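Local coordinates for protein exocyst complex component EXO70 (Saccharomyces cerevisiae, PDB 2B1E) that helps assemble the exocyst, the complex that tethers secretory vesicles to sites of exocytosis, and interacts with the small GTPase RHO3, at residues 26-31 and 42-47; 46-51 and 76-81; 98-103 and 188-193; 458-463 and 524-529; 495-500 and 556-561. All coordinates share one frame; numbering follows the deposited sequence.

In the fold
All five contacts join parts of an elongated, all-helical rod by mainly apolar packing, with no polar bond across the segments; an aspartate enters contact 2 and an arginine contact 4. Contacts 1 and 2 lie near one end, with centres 8 Å apart, and share helix 38-56. Contact 1 is partly buried, contact 2 buried, and the salt bridge between Glu-26 and Arg-81 links them. Contact 3, buried and nearer the middle, sets a loop against a helix through aromatic rings and a proline. Contacts 4 and 5, with centres 11 Å apart, join four helices across the chain's centre from the others. In contact 5 a buried phenylalanine ring meets a valine and a leucine.

Contact 1. Residues 26-31 and 42-47; sequences EIILQK and TQVVHK
This is an apolar helix-helix contact at one end of the rod, between the C-terminal part of helix 15-30 and helix 38-56. The two helices belong to the N-terminal Exo70 family region. They run nearly antiparallel, at 152°, with segment axes 10.2 Å apart. Leu-29 and Val-44 carry the contact and reach toward each other tip to tip. The branch point of the leucine does the touching: Leu-29 CG lies 3.6 Å from Val-44 CG1. Both leucine methyls also rest on that same valine methyl, with Leu-29 CD1 at 3.7 Å from Val-44 CG1. Val-44 CG1 is anti to its own backbone N (chi1 169°), which turns this methyl into the fork of the leucine. Leu-29 CD2 also reaches Val-45 CG2, at 4.0 Å. Ile-28 adds a looser touch at the margin, its CG2 4.4 Å from Val-44 CG2. Helix 66-94 adds Ser-82, which touches both Leu-29 and Val-45. With an alanine at Leu-29, the forked end is gone, and Val-44 CG1 would probably lose its main packing partner across the two helices. The pairing thus rests on methyl shape and burial of apolar surface, without polar bonds between the segments.

Contact 2. Residues 46-51 and 76-81; sequences HKLDDM and EQLIKR
Antiparallel helix packing in the N-terminal helical bundle brings Leu-48 and Asp-49 of helix 38-56 against Leu-78 and Ile-79 of helix 66-94. The segment axes approach to 9.7 Å and their directions differ by 149°. Leu-48 and Ile-79 are the residues whose CA atoms come nearest, 6.9 Å apart.

Leu-48 works at two levels. Its end meets Leu-78, and the two side chains cross at about a right angle, with Leu-48 CD1 3.6 Å from Leu-78 CD2. Nearer the backbone, Leu-48 CB packs on Ile-79 CG1 at 3.8 Å. Ile-79 CG1 stands beside its own backbone N (chi1 -68°), and from there the chain extends through CD1 to the backbone of the facing helix. Leu-48, Leu-78 and Ile-79 are all buried. Tyr-25 and Leu-29 of helix 15-30 also touch Leu-48, so that helix packs on the same leucine. Val-45 and Leu-52, also of helix 38-56, touch Ile-79.

Asp-49 takes part through its carbon frame and one oxygen rather than through a polar bond to Ile-79. Its side chain crosses that of Ile-79 at about a right angle. Ile-79 CD1 lies 3.6 Å from Asp-49 CA and 3.8 Å from the carboxylate oxygen Asp-49 OD1.

Contact 3. Residues 98-103 and 188-193; sequences KPFDPQ and LGFIAN
Ring-to-ring packing comes first here: Phe-100, from the loop before helix 102-108, meets Phe-190 of helix 180-201. The two side chains come from opposite directions and touch at their far ends, with Phe-100 CZ 3.9 Å from Phe-190 CZ. Phe-100 CG sits between the backbone N and the carbonyl carbon (chi1 67°), and from this setting the ring extends to Phe-190.

The second interaction is proline against ring edge. Pro-102 CG lies near the plane of the Phe-190 ring, 4.0 Å from Phe-190 CE2. The two side chains cross at about a right angle. Phe-190 therefore takes both touching residues of segment 98-103 at its outer end, at CZ and at CE2.

Phe-112 meets both rings, edge-to-face with Phe-100. Ile-151, Cys-154 and Met-155 of helix 136-155 also touch Phe-190, so the loop before helix 102-108 is packed where helices 136-155 and 180-201 come together.

Contact 4. Residues 458-463 and 524-529; sequences SDWRDL and SLVMPM
Helices 440-473 and 512-537 run nearly parallel here, with segment axes 9.7 Å apart and an angle of 18° between them. Trp-460 and Arg-461 face Leu-525 and Val-526. The indole meets Val-526 obliquely through its six-membered ring, with Trp-460 CE3 3.7 Å from Val-526 CG2. One methyl of Leu-525 touches both Trp-460 and Arg-461. Leu-525 CD2 lies 3.9 Å from Trp-460 CB and 3.4 Å from Arg-461 CG. With chi1 at -169°, the Leu-525 side chain swings away from its own N, which sends CD2 onto the facing helix. The arginine crosses the leucine at about a right angle and meets it with the CB and CG end of its side chain. Its guanidinium turns back along its own helix, with NH2 hydrogen-bonded to Ser-454. Trp-460, which is buried, also touches Leu-500 of helix 483-504 and Leu-562 of helix 552-563. Helix 483-504 lies between the two in the chain, and a parallel pairing of first and third helices is consistent with up-and-down helical packing.

Contact 5. Residues 495-500 and 556-561; sequences EGFEDL and TTVLNQ
Phe-497 lays the outer end of its ring against Val-558 and Leu-559, joining helix 483-504 to the C-terminal helix 552-563. Leu-559 CD2 comes in at the ring edge, near its plane, 3.7 Å from Phe-497 CE1. Val-558 approaches from the direction opposite to the phenylalanine. Val-558 CG1 is 3.7 Å from both Phe-497 CZ and Phe-497 CE2. Both residues meet the outer end of one ring. A chi1 of 177° points the Phe-497 ring away from its own backbone N, and this extended setting spans a wide gap: the nearest CA atoms, of Phe-497 and Leu-559, are 9.9 Å apart. Leu-559 also touches Val-526 and Met-527 of helix 512-537 and Trp-460 of helix 440-473. A serine in place of Phe-497 is too short to cross this distance, and would probably leave Val-558 CG1 and Leu-559 CD2 without the ring they pack on and open a gap between the helices. Contact between these segments is wholly apolar, so it depends on the ring's length and fit.

Contact 1. Residues 26-31 and 42-47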
# COMPACT_ATOMS: atom_id res chain seq x y z
N GLU A 26 -31.18 57.16 -16.57
CA GLU A 26 -31.98 55.96 -16.75
C GLU A 26 -32.04 55.55 -18.22
O GLU A 26 -32.04 54.37 -18.55
CB GLU A 26 -33.40 56.14 -16.22
CG GLU A 26 -34.22 54.85 -16.38
CD GLU A 26 -35.46 54.80 -15.51
OE1 GLU A 26 -36.04 53.70 -15.35
OE2 GLU A 26 -35.87 55.86 -14.99
N ILE A 27 -32.11 56.55 -19.10
CA ILE A 27 -32.17 56.27 -20.53
C ILE A 27 -30.88 55.56 -20.94
O ILE A 27 -30.90 54.58 -21.70
CB ILE A 27 -32.37 57.59 -21.33
CG1 ILE A 27 -33.80 58.09 -21.08
CG2 ILE A 27 -32.11 57.35 -22.82
CD1 ILE A 27 -34.13 59.45 -21.70
N ILE A 28 -29.76 56.03 -20.42
CA ILE A 28 -28.48 55.40 -20.73
C ILE A 28 -28.47 53.95 -20.23
O ILE A 28 -28.20 53.00 -20.99
CB ILE A 28 -27.31 56.16 -20.07
CG1 ILE A 28 -27.24 57.58 -20.64
CG2 ILE A 28 -26.00 55.42 -20.32
CD1 ILE A 28 -26.13 58.44 -20.05
N LEU A 29 -28.78 53.79 -18.95
CA LEU A 29 -28.80 52.47 -18.33
C LEU A 29 -29.76 51.50 -19.04
O LEU A 29 -29.51 50.30 -19.09
CB LEU A 29 -29.18 52.60 -16.85
CG LEU A 29 -28.13 53.26 -15.95
CD1 LEU A 29 -28.73 53.51 -14.57
CD2 LEU A 29 -26.88 52.37 -15.85
N GLN A 30 -30.84 52.05 -19.59
CA GLN A 30 -31.86 51.27 -20.30
C GLN A 30 -31.30 50.52 -21.51
O GLN A 30 -31.85 49.49 -21.91
CB GLN A 30 -32.99 52.20 -20.77
CG GLN A 30 -34.18 51.51 -21.44
CD GLN A 30 -35.21 50.99 -20.44
OE1 GLN A 30 -35.70 51.74 -19.59
NE2 GLN A 30 -35.55 49.71 -20.56
N LYS A 31 -30.20 51.02 -22.07
CA LYS A 31 -29.57 50.40 -23.23
C LYS A 31 -28.90 49.07 -22.90
O LYS A 31 -28.63 48.27 -23.80
CB LYS A 31 -28.53 51.34 -23.85
CG LYS A 31 -29.07 52.72 -24.21
CD LYS A 31 -27.93 53.70 -24.43
CE LYS A 31 -28.45 55.12 -24.66
NZ LYS A 31 -27.34 56.08 -24.99
N THR A 42 -21.45 50.82 -14.52
CA THR A 42 -21.33 50.94 -13.07
C THR A 42 -21.05 52.38 -12.67
O THR A 42 -21.39 52.80 -11.56
CB THR A 42 -20.23 50.06 -12.48
OG1 THR A 42 -18.97 50.39 -13.07
CG2 THR A 42 -20.54 48.58 -12.70
N GLN A 43 -20.43 53.14 -13.58
CA GLN A 43 -20.14 54.53 -13.29
C GLN A 43 -21.43 55.34 -13.20
O GLN A 43 -21.57 56.24 -12.37
CB GLN A 43 -19.22 55.13 -14.36
CG GLN A 43 -18.66 56.47 -13.97
CD GLN A 43 -18.00 56.43 -12.60
OE1 GLN A 43 -17.10 55.61 -12.35
NE2 GLN A 43 -18.44 57.31 -11.70
N VAL A 44 -22.39 55.03 -14.08
CA VAL A 44 -23.66 55.73 -14.03
C VAL A 44 -24.42 55.36 -12.75
O VAL A 44 -25.03 56.22 -12.11
CB VAL A 44 -24.52 55.41 -15.26
CG1 VAL A 44 -25.94 55.95 -15.05
CG2 VAL A 44 -23.90 56.05 -16.50
N VAL A 45 -24.37 54.09 -12.37
CA VAL A 45 -25.05 53.69 -11.14
C VAL A 45 -24.40 54.44 -9.97
O VAL A 45 -25.08 54.87 -9.04
CB VAL A 45 -24.96 52.17 -10.93
CG1 VAL A 45 -25.69 51.78 -9.65
CG2 VAL A 45 -25.61 51.44 -12.13
N HIS A 46 -23.07 54.62 -10.00
CA HIS A 46 -22.39 55.35 -8.92
C HIS A 46 -22.92 56.79 -8.86
O HIS A 46 -23.13 57.34 -7.77
CB HIS A 46 -20.86 55.39 -9.13
CG HIS A 46 -20.16 54.09 -8.86
ND1 HIS A 46 -20.46 53.29 -7.78
CD2 HIS A 46 -19.14 53.47 -9.51
CE1 HIS A 46 -19.66 52.24 -7.78
NE2 HIS A 46 -18.85 52.33 -8.82
N LYS A 47 -23.13 57.41 -10.02
CA LYS A 47 -23.65 58.78 -10.06
C LYS A 47 -24.99 58.86 -9.33
O LYS A 47 -25.23 59.78 -8.56
CB LYS A 47 -23.84 59.26 -11.50
CG LYS A 47 -22.57 59.64 -12.24
CD LYS A 47 -22.17 61.08 -11.94
CE LYS A 47 -20.96 61.51 -12.76
NZ LYS A 47 -20.63 62.95 -12.52

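Contact 2. Residues 46-51 and 76-81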
# COMPACT_ATOMS: atom_id res chain seq x y z
N HIS A 46 -23.07 54.62 -10.00
CA HIS A 46 -22.39 55.35 -8.92
C HIS A 46 -22.92 56.79 -8.86
O HIS A 46 -23.13 57.34 -7.77
CB HIS A 46 -20.86 55.39 -9.13
CG HIS A 46 -20.16 54.09 -8.86
ND1 HIS A 46 -20.46 53.29 -7.78
CD2 HIS A 46 -19.14 53.47 -9.51
CE1 HIS A 46 -19.66 52.24 -7.78
NE2 HIS A 46 -18.85 52.33 -8.82
N LYS A 47 -23.13 57.41 -10.02
CA LYS A 47 -23.65 58.78 -10.06
C LYS A 47 -24.99 58.86 -9.33
O LYS A 47 -25.23 59.78 -8.56
CB LYS A 47 -23.84 59.26 -11.50
CG LYS A 47 -22.57 59.64 -12.24
CD LYS A 47 -22.17 61.08 -11.94
CE LYS A 47 -20.96 61.51 -12.76
NZ LYS A 47 -20.63 62.95 -12.52
N LEU A 48 -25.86 57.89 -9.58
CA LEU A 48 -27.18 57.86 -8.95
C LEU A 48 -27.06 57.68 -7.44
O LEU A 48 -27.75 58.34 -6.66
CB LEU A 48 -28.01 56.73 -9.55
CG LEU A 48 -28.33 56.84 -11.04
CD1 LEU A 48 -28.88 55.52 -11.53
CD2 LEU A 48 -29.32 57.97 -11.29
N ASP A 49 -26.18 56.76 -7.06
CA ASP A 49 -25.94 56.44 -5.67
C ASP A 49 -25.44 57.69 -4.94
O ASP A 49 -25.96 58.04 -3.87
CB ASP A 49 -24.89 55.33 -5.58
CG ASP A 49 -25.23 54.29 -4.54
OD1 ASP A 49 -26.17 54.53 -3.76
OD2 ASP A 49 -24.55 53.24 -4.50
N ASP A 50 -24.46 58.36 -5.53
CA ASP A 50 -23.91 59.57 -4.92
C ASP A 50 -24.96 60.68 -4.91
O ASP A 50 -25.05 61.43 -3.94
CB ASP A 50 -22.64 59.99 -5.67
CG ASP A 50 -21.50 58.98 -5.51
OD1 ASP A 50 -20.47 59.11 -6.21
OD2 ASP A 50 -21.64 58.05 -4.68
N MET A 51 -25.76 60.78 -5.96
CA MET A 51 -26.81 61.82 -6.00
C MET A 51 -27.78 61.57 -4.85
O MET A 51 -28.12 62.49 -4.10
CB MET A 51 -27.57 61.78 -7.34
CG MET A 51 -28.64 62.88 -7.48
SD MET A 51 -29.62 62.81 -9.03
CE MET A 51 -28.37 63.43 -10.18
N GLU A 76 -33.62 55.38 -5.68
CA GLU A 76 -33.47 54.12 -4.96
C GLU A 76 -33.84 52.92 -5.84
O GLU A 76 -33.09 51.95 -5.92
CB GLU A 76 -34.32 54.14 -3.68
CG GLU A 76 -33.92 55.23 -2.67
CD GLU A 76 -34.90 55.35 -1.50
OE1 GLU A 76 -36.06 54.88 -1.63
OE2 GLU A 76 -34.52 55.94 -0.47
N GLN A 77 -34.99 52.99 -6.52
CA GLN A 77 -35.42 51.86 -7.35
C GLN A 77 -34.60 51.65 -8.62
O GLN A 77 -34.33 50.50 -8.99
CB GLN A 77 -36.91 51.96 -7.70
CG GLN A 77 -37.83 51.80 -6.48
CD GLN A 77 -37.59 50.51 -5.73
OE1 GLN A 77 -37.38 49.46 -6.32
NE2 GLN A 77 -37.62 50.59 -4.40
N LEU A 78 -34.21 52.72 -9.29
CA LEU A 78 -33.40 52.61 -10.50
C LEU A 78 -32.06 51.95 -10.16
O LEU A 78 -31.53 51.15 -10.93
CB LEU A 78 -33.18 53.99 -11.13
CG LEU A 78 -32.31 54.06 -12.39
CD1 LEU A 78 -32.86 53.16 -13.50
CD2 LEU A 78 -32.25 55.52 -12.85
N ILE A 79 -31.50 52.29 -8.99
CA ILE A 79 -30.24 51.69 -8.56
C ILE A 79 -30.48 50.19 -8.32
O ILE A 79 -29.68 49.35 -8.73
CB ILE A 79 -29.72 52.36 -7.24
CG1 ILE A 79 -29.28 53.81 -7.53
CG2 ILE A 79 -28.54 51.59 -6.69
CD1 ILE A 79 -28.96 54.64 -6.28
N LYS A 80 -31.59 49.87 -7.66
CA LYS A 80 -31.91 48.48 -7.37
C LYS A 80 -32.05 47.65 -8.65
O LYS A 80 -31.53 46.53 -8.73
CB LYS A 80 -33.21 48.40 -6.57
CG LYS A 80 -33.55 47.01 -6.07
CD LYS A 80 -34.86 47.00 -5.28
CE LYS A 80 -34.84 47.96 -4.11
NZ LYS A 80 -36.16 47.99 -3.39
N ARG A 81 -32.73 48.19 -9.65
CA ARG A 81 -32.91 47.45 -10.89
C ARG A 81 -31.59 47.26 -11.63
O ARG A 81 -31.31 46.18 -12.16
CB ARG A 81 -33.92 48.17 -11.80
CG ARG A 81 -35.31 48.32 -11.21
CD ARG A 81 -36.32 48.70 -12.28
NE ARG A 81 -36.18 50.07 -12.79
CZ ARG A 81 -36.62 51.15 -12.15
NH1 ARG A 81 -37.22 51.02 -10.97
NH2 ARG A 81 -36.52 52.36 -12.70

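Contact 3. Residues 98-103 and 188-193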
# COMPACT_ATOMS: atom_id res chain seq x y z
N LYS A 98 -20.17 25.33 -19.54
CA LYS A 98 -21.18 24.32 -19.22
C LYS A 98 -20.59 23.05 -18.61
O LYS A 98 -19.42 22.73 -18.82
CB LYS A 98 -21.98 23.94 -20.47
CG LYS A 98 -22.43 25.11 -21.33
CD LYS A 98 -23.26 26.12 -20.55
CE LYS A 98 -23.69 27.27 -21.48
NZ LYS A 98 -24.46 28.35 -20.77
N PRO A 99 -21.40 22.32 -17.83
CA PRO A 99 -20.93 21.08 -17.21
C PRO A 99 -20.39 20.16 -18.31
O PRO A 99 -20.90 20.14 -19.42
CB PRO A 99 -22.19 20.52 -16.56
CG PRO A 99 -22.95 21.76 -16.20
CD PRO A 99 -22.80 22.60 -17.44
N PHE A 100 -19.35 19.41 -17.99
CA PHE A 100 -18.76 18.52 -18.97
C PHE A 100 -18.16 17.31 -18.28
O PHE A 100 -17.86 17.36 -17.09
CB PHE A 100 -17.67 19.26 -19.75
CG PHE A 100 -16.47 19.62 -18.93
CD1 PHE A 100 -15.49 18.67 -18.64
CD2 PHE A 100 -16.33 20.90 -18.41
CE1 PHE A 100 -14.40 18.98 -17.84
CE2 PHE A 100 -15.23 21.23 -17.61
CZ PHE A 100 -14.27 20.27 -17.33
N ASP A 101 -18.00 16.23 -19.03
CA ASP A 101 -17.43 15.01 -18.49
C ASP A 101 -15.91 15.18 -18.52
O ASP A 101 -15.30 15.22 -19.59
CB ASP A 101 -17.84 13.80 -19.33
CG ASP A 101 -17.34 12.50 -18.74
OD1 ASP A 101 -16.14 12.43 -18.40
OD2 ASP A 101 -18.13 11.54 -18.63
N PRO A 102 -15.28 15.28 -17.34
CA PRO A 102 -13.82 15.45 -17.21
C PRO A 102 -13.03 14.31 -17.86
O PRO A 102 -11.95 14.53 -18.40
CB PRO A 102 -13.61 15.50 -15.70
CG PRO A 102 -14.94 15.97 -15.16
CD PRO A 102 -15.90 15.19 -16.01
N GLN A 103 -13.57 13.10 -17.78
CA GLN A 103 -12.92 11.92 -18.34
C GLN A 103 -12.48 12.11 -19.78
O GLN A 103 -11.49 11.53 -20.22
CB GLN A 103 -13.85 10.70 -18.24
CG GLN A 103 -13.20 9.40 -18.66
CD GLN A 103 -11.90 9.14 -17.93
OE1 GLN A 103 -10.81 9.37 -18.47
NE2 GLN A 103 -12.00 8.66 -16.70
N LEU A 188 -8.38 16.82 -8.75
CA LEU A 188 -7.13 17.54 -8.60
C LEU A 188 -7.06 18.71 -9.58
O LEU A 188 -6.53 19.78 -9.26
CB LEU A 188 -5.95 16.58 -8.81
CG LEU A 188 -5.88 15.48 -7.74
CD1 LEU A 188 -4.82 14.44 -8.12
CD2 LEU A 188 -5.57 16.11 -6.40
N GLY A 189 -7.59 18.51 -10.78
CA GLY A 189 -7.61 19.56 -11.78
C GLY A 189 -8.55 20.68 -11.36
O GLY A 189 -8.24 21.86 -11.55
N PHE A 190 -9.70 20.33 -10.80
CA PHE A 190 -10.64 21.34 -10.35
C PHE A 190 -10.10 22.12 -9.15
O PHE A 190 -10.31 23.33 -9.04
CB PHE A 190 -11.99 20.71 -10.00
CG PHE A 190 -12.85 20.43 -11.20
CD1 PHE A 190 -13.25 21.47 -12.04
CD2 PHE A 190 -13.26 19.14 -11.51
CE1 PHE A 190 -14.04 21.23 -13.17
CE2 PHE A 190 -14.06 18.88 -12.63
CZ PHE A 190 -14.44 19.93 -13.46
N ILE A 191 -9.41 21.44 -8.24
CA ILE A 191 -8.85 22.11 -7.08
C ILE A 191 -7.81 23.12 -7.54
O ILE A 191 -7.79 24.27 -7.10
CB ILE A 191 -8.18 21.09 -6.11
CG1 ILE A 191 -9.26 20.34 -5.32
CG2 ILE A 191 -7.21 21.82 -5.16
CD1 ILE A 191 -8.74 19.13 -4.54
N ALA A 192 -6.96 22.68 -8.47
CA ALA A 192 -5.90 23.50 -9.02
C ALA A 192 -6.44 24.70 -9.81
O ALA A 192 -5.89 25.81 -9.71
CB ALA A 192 -5.01 22.65 -9.91
N ASN A 193 -7.50 24.48 -10.58
CA ASN A 193 -8.11 25.53 -11.39
C ASN A 193 -8.94 26.52 -10.59
O ASN A 193 -9.06 27.68 -10.98
CB ASN A 193 -8.96 24.90 -12.51
CG ASN A 193 -8.13 24.12 -13.52
OD1 ASN A 193 -8.66 23.35 -14.32
ND2 ASN A 193 -6.81 24.33 -13.50

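Contact 4. Residues 458-463 and 524-529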
# COMPACT_ATOMS: atom_id res chain seq x y z
N SER A 458 20.89 -34.87 9.94
CA SER A 458 20.96 -35.22 11.36
C SER A 458 21.05 -36.69 11.72
O SER A 458 21.85 -37.07 12.57
CB SER A 458 19.80 -34.60 12.12
OG SER A 458 19.97 -34.83 13.52
N ASP A 459 20.22 -37.52 11.09
CA ASP A 459 20.23 -38.95 11.38
C ASP A 459 21.58 -39.56 11.00
O ASP A 459 22.04 -40.52 11.63
CB ASP A 459 19.09 -39.65 10.63
CG ASP A 459 17.70 -39.31 11.23
OD1 ASP A 459 17.59 -38.35 12.02
OD2 ASP A 459 16.72 -40.02 10.89
N TRP A 460 22.22 -39.02 9.97
CA TRP A 460 23.51 -39.53 9.56
C TRP A 460 24.56 -39.13 10.61
O TRP A 460 25.52 -39.87 10.84
CB TRP A 460 23.92 -38.97 8.19
CG TRP A 460 23.08 -39.46 7.06
CD1 TRP A 460 21.97 -38.85 6.53
CD2 TRP A 460 23.27 -40.67 6.31
NE1 TRP A 460 21.46 -39.60 5.50
CE2 TRP A 460 22.24 -40.73 5.34
CE3 TRP A 460 24.21 -41.71 6.36
CZ2 TRP A 460 22.12 -41.78 4.43
CZ3 TRP A 460 24.09 -42.76 5.45
CH2 TRP A 460 23.05 -42.79 4.50
N ARG A 461 24.37 -37.98 11.25
CA ARG A 461 25.31 -37.54 12.29
C ARG A 461 25.24 -38.51 13.47
O ARG A 461 26.27 -38.85 14.07
CB ARG A 461 25.00 -36.11 12.76
CG ARG A 461 25.25 -35.04 11.70
CD ARG A 461 25.16 -33.62 12.30
NE ARG A 461 23.78 -33.16 12.49
CZ ARG A 461 23.14 -32.34 11.66
NH1 ARG A 461 23.74 -31.89 10.57
NH2 ARG A 461 21.90 -31.97 11.92
N ASP A 462 24.03 -38.98 13.79
CA ASP A 462 23.86 -39.93 14.89
C ASP A 462 24.62 -41.23 14.59
O ASP A 462 25.29 -41.80 15.45
CB ASP A 462 22.38 -40.26 15.10
CG ASP A 462 21.58 -39.06 15.58
OD1 ASP A 462 22.19 -38.00 15.85
OD2 ASP A 462 20.34 -39.17 15.70
N LEU A 463 24.51 -41.69 13.35
CA LEU A 463 25.19 -42.90 12.91
C LEU A 463 26.71 -42.80 13.12
O LEU A 463 27.33 -43.70 13.71
CB LEU A 463 24.92 -43.14 11.42
CG LEU A 463 25.61 -44.34 10.77
CD1 LEU A 463 25.12 -45.61 11.41
CD2 LEU A 463 25.31 -44.37 9.29
N SER A 524 30.65 -36.38 3.08
CA SER A 524 31.64 -35.72 3.93
C SER A 524 31.60 -36.21 5.37
O SER A 524 32.62 -36.21 6.07
CB SER A 524 31.41 -34.19 3.94
OG SER A 524 32.04 -33.57 2.84
N LEU A 525 30.42 -36.61 5.82
CA LEU A 525 30.24 -37.07 7.19
C LEU A 525 30.59 -38.54 7.38
O LEU A 525 31.30 -38.92 8.30
CB LEU A 525 28.79 -36.81 7.59
CG LEU A 525 28.31 -36.93 9.03
CD1 LEU A 525 29.14 -36.04 9.95
CD2 LEU A 525 26.84 -36.51 9.07
N VAL A 526 30.09 -39.38 6.48
CA VAL A 526 30.31 -40.81 6.56
C VAL A 526 31.66 -41.37 6.09
O VAL A 526 32.29 -42.15 6.81
CB VAL A 526 29.20 -41.55 5.79
CG1 VAL A 526 29.49 -43.04 5.77
CG2 VAL A 526 27.86 -41.28 6.43
N MET A 527 32.11 -40.97 4.91
CA MET A 527 33.34 -41.56 4.39
C MET A 527 34.65 -41.31 5.13
O MET A 527 35.41 -42.25 5.35
CB MET A 527 33.50 -41.24 2.90
CG MET A 527 32.44 -41.93 2.01
SD MET A 527 32.16 -43.70 2.36
CE MET A 527 33.89 -44.33 2.44
N PRO A 528 34.94 -40.07 5.53
CA PRO A 528 36.22 -39.91 6.25
C PRO A 528 36.27 -40.80 7.49
O PRO A 528 37.29 -41.45 7.74
CB PRO A 528 36.23 -38.42 6.59
CG PRO A 528 35.52 -37.80 5.41
CD PRO A 528 34.34 -38.76 5.22
N MET A 529 35.18 -40.86 8.24
CA MET A 529 35.14 -41.69 9.44
C MET A 529 35.25 -43.18 9.16
O MET A 529 35.99 -43.89 9.83
CB MET A 529 33.87 -41.43 10.25
CG MET A 529 33.90 -42.15 11.60
SD MET A 529 32.49 -41.80 12.63
CE MET A 529 32.86 -40.04 13.09

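Contact 5. Residues 495-500 and 556-561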
# COMPACT_ATOMS: atom_id res chain seq x y z
N GLU A 495 24.19 -52.25 10.19
CA GLU A 495 22.74 -52.19 10.39
C GLU A 495 22.26 -50.74 10.40
O GLU A 495 21.21 -50.43 9.84
CB GLU A 495 22.35 -52.87 11.70
CG GLU A 495 22.43 -54.40 11.66
CD GLU A 495 22.17 -55.04 13.03
OE1 GLU A 495 21.10 -54.77 13.63
OE2 GLU A 495 23.03 -55.83 13.49
N GLY A 496 23.03 -49.85 11.02
CA GLY A 496 22.64 -48.46 11.06
C GLY A 496 22.76 -47.82 9.70
O GLY A 496 21.89 -47.04 9.29
N PHE A 497 23.84 -48.14 8.99
CA PHE A 497 24.11 -47.63 7.64
C PHE A 497 23.00 -48.06 6.67
O PHE A 497 22.38 -47.24 6.00
CB PHE A 497 25.45 -48.16 7.13
CG PHE A 497 25.78 -47.74 5.72
CD1 PHE A 497 26.15 -46.42 5.44
CD2 PHE A 497 25.68 -48.65 4.66
CE1 PHE A 497 26.41 -46.01 4.12
CE2 PHE A 497 25.95 -48.25 3.34
CZ PHE A 497 26.31 -46.93 3.08
N GLU A 498 22.77 -49.37 6.61
CA GLU A 498 21.76 -49.94 5.72
C GLU A 498 20.35 -49.42 6.02
O GLU A 498 19.57 -49.16 5.11
CB GLU A 498 21.80 -51.47 5.81
CG GLU A 498 22.92 -52.08 4.97
CD GLU A 498 23.44 -53.39 5.52
OE1 GLU A 498 22.69 -54.06 6.26
OE2 GLU A 498 24.59 -53.75 5.21
N ASP A 499 20.04 -49.25 7.30
CA ASP A 499 18.72 -48.74 7.68
C ASP A 499 18.55 -47.31 7.15
O ASP A 499 17.49 -46.95 6.65
CB ASP A 499 18.57 -48.76 9.20
CG ASP A 499 17.15 -48.44 9.65
OD1 ASP A 499 16.89 -47.29 10.05
OD2 ASP A 499 16.30 -49.35 9.60
N LEU A 500 19.61 -46.51 7.27
CA LEU A 500 19.57 -45.12 6.81
C LEU A 500 19.56 -45.05 5.29
O LEU A 500 18.85 -44.22 4.71
CB LEU A 500 20.77 -44.32 7.35
CG LEU A 500 20.50 -43.20 8.35
CD1 LEU A 500 21.81 -42.56 8.80
CD2 LEU A 500 19.60 -42.14 7.72
N THR A 556 31.53 -46.44 -0.49
CA THR A 556 31.47 -45.27 -1.36
C THR A 556 30.48 -45.49 -2.51
O THR A 556 29.69 -44.62 -2.82
CB THR A 556 32.87 -44.95 -1.98
OG1 THR A 556 33.77 -44.52 -0.95
CG2 THR A 556 32.76 -43.83 -3.00
N THR A 557 30.53 -46.66 -3.12
CA THR A 557 29.64 -46.97 -4.24
C THR A 557 28.18 -46.90 -3.84
O THR A 557 27.35 -46.35 -4.58
CB THR A 557 29.97 -48.37 -4.83
OG1 THR A 557 31.34 -48.39 -5.23
CG2 THR A 557 29.09 -48.68 -6.04
N VAL A 558 27.85 -47.44 -2.67
CA VAL A 558 26.48 -47.42 -2.18
C VAL A 558 26.03 -45.98 -2.04
O VAL A 558 24.97 -45.59 -2.53
CB VAL A 558 26.37 -48.11 -0.81
CG1 VAL A 558 24.99 -47.89 -0.23
CG2 VAL A 558 26.66 -49.58 -0.96
N LEU A 559 26.83 -45.17 -1.35
CA LEU A 559 26.49 -43.78 -1.16
C LEU A 559 26.35 -43.00 -2.45
O LEU A 559 25.45 -42.19 -2.59
CB LEU A 559 27.52 -43.09 -0.26
CG LEU A 559 27.42 -43.41 1.23
CD1 LEU A 559 28.41 -42.52 1.98
CD2 LEU A 559 26.00 -43.16 1.73
N ASN A 560 27.26 -43.23 -3.40
CA ASN A 560 27.18 -42.51 -4.67
C ASN A 560 25.88 -42.83 -5.40
O ASN A 560 25.27 -41.96 -6.01
CB ASN A 560 28.37 -42.86 -5.58
CG ASN A 560 29.67 -42.19 -5.16
OD1 ASN A 560 29.69 -41.00 -4.80
ND2 ASN A 560 30.76 -42.94 -5.21
N GLN A 561 25.46 -44.09 -5.33
CA GLN A 561 24.22 -44.49 -6.00
C GLN A 561 23.02 -43.90 -5.29
O GLN A 561 22.03 -43.55 -5.92
CB GLN A 561 24.11 -46.02 -6.03
CG GLN A 561 25.04 -46.69 -7.03
CD GLN A 561 24.92 -48.21 -7.00
OE1 GLN A 561 25.34 -48.86 -6.04
NE2 GLN A 561 24.33 -48.78 -8.05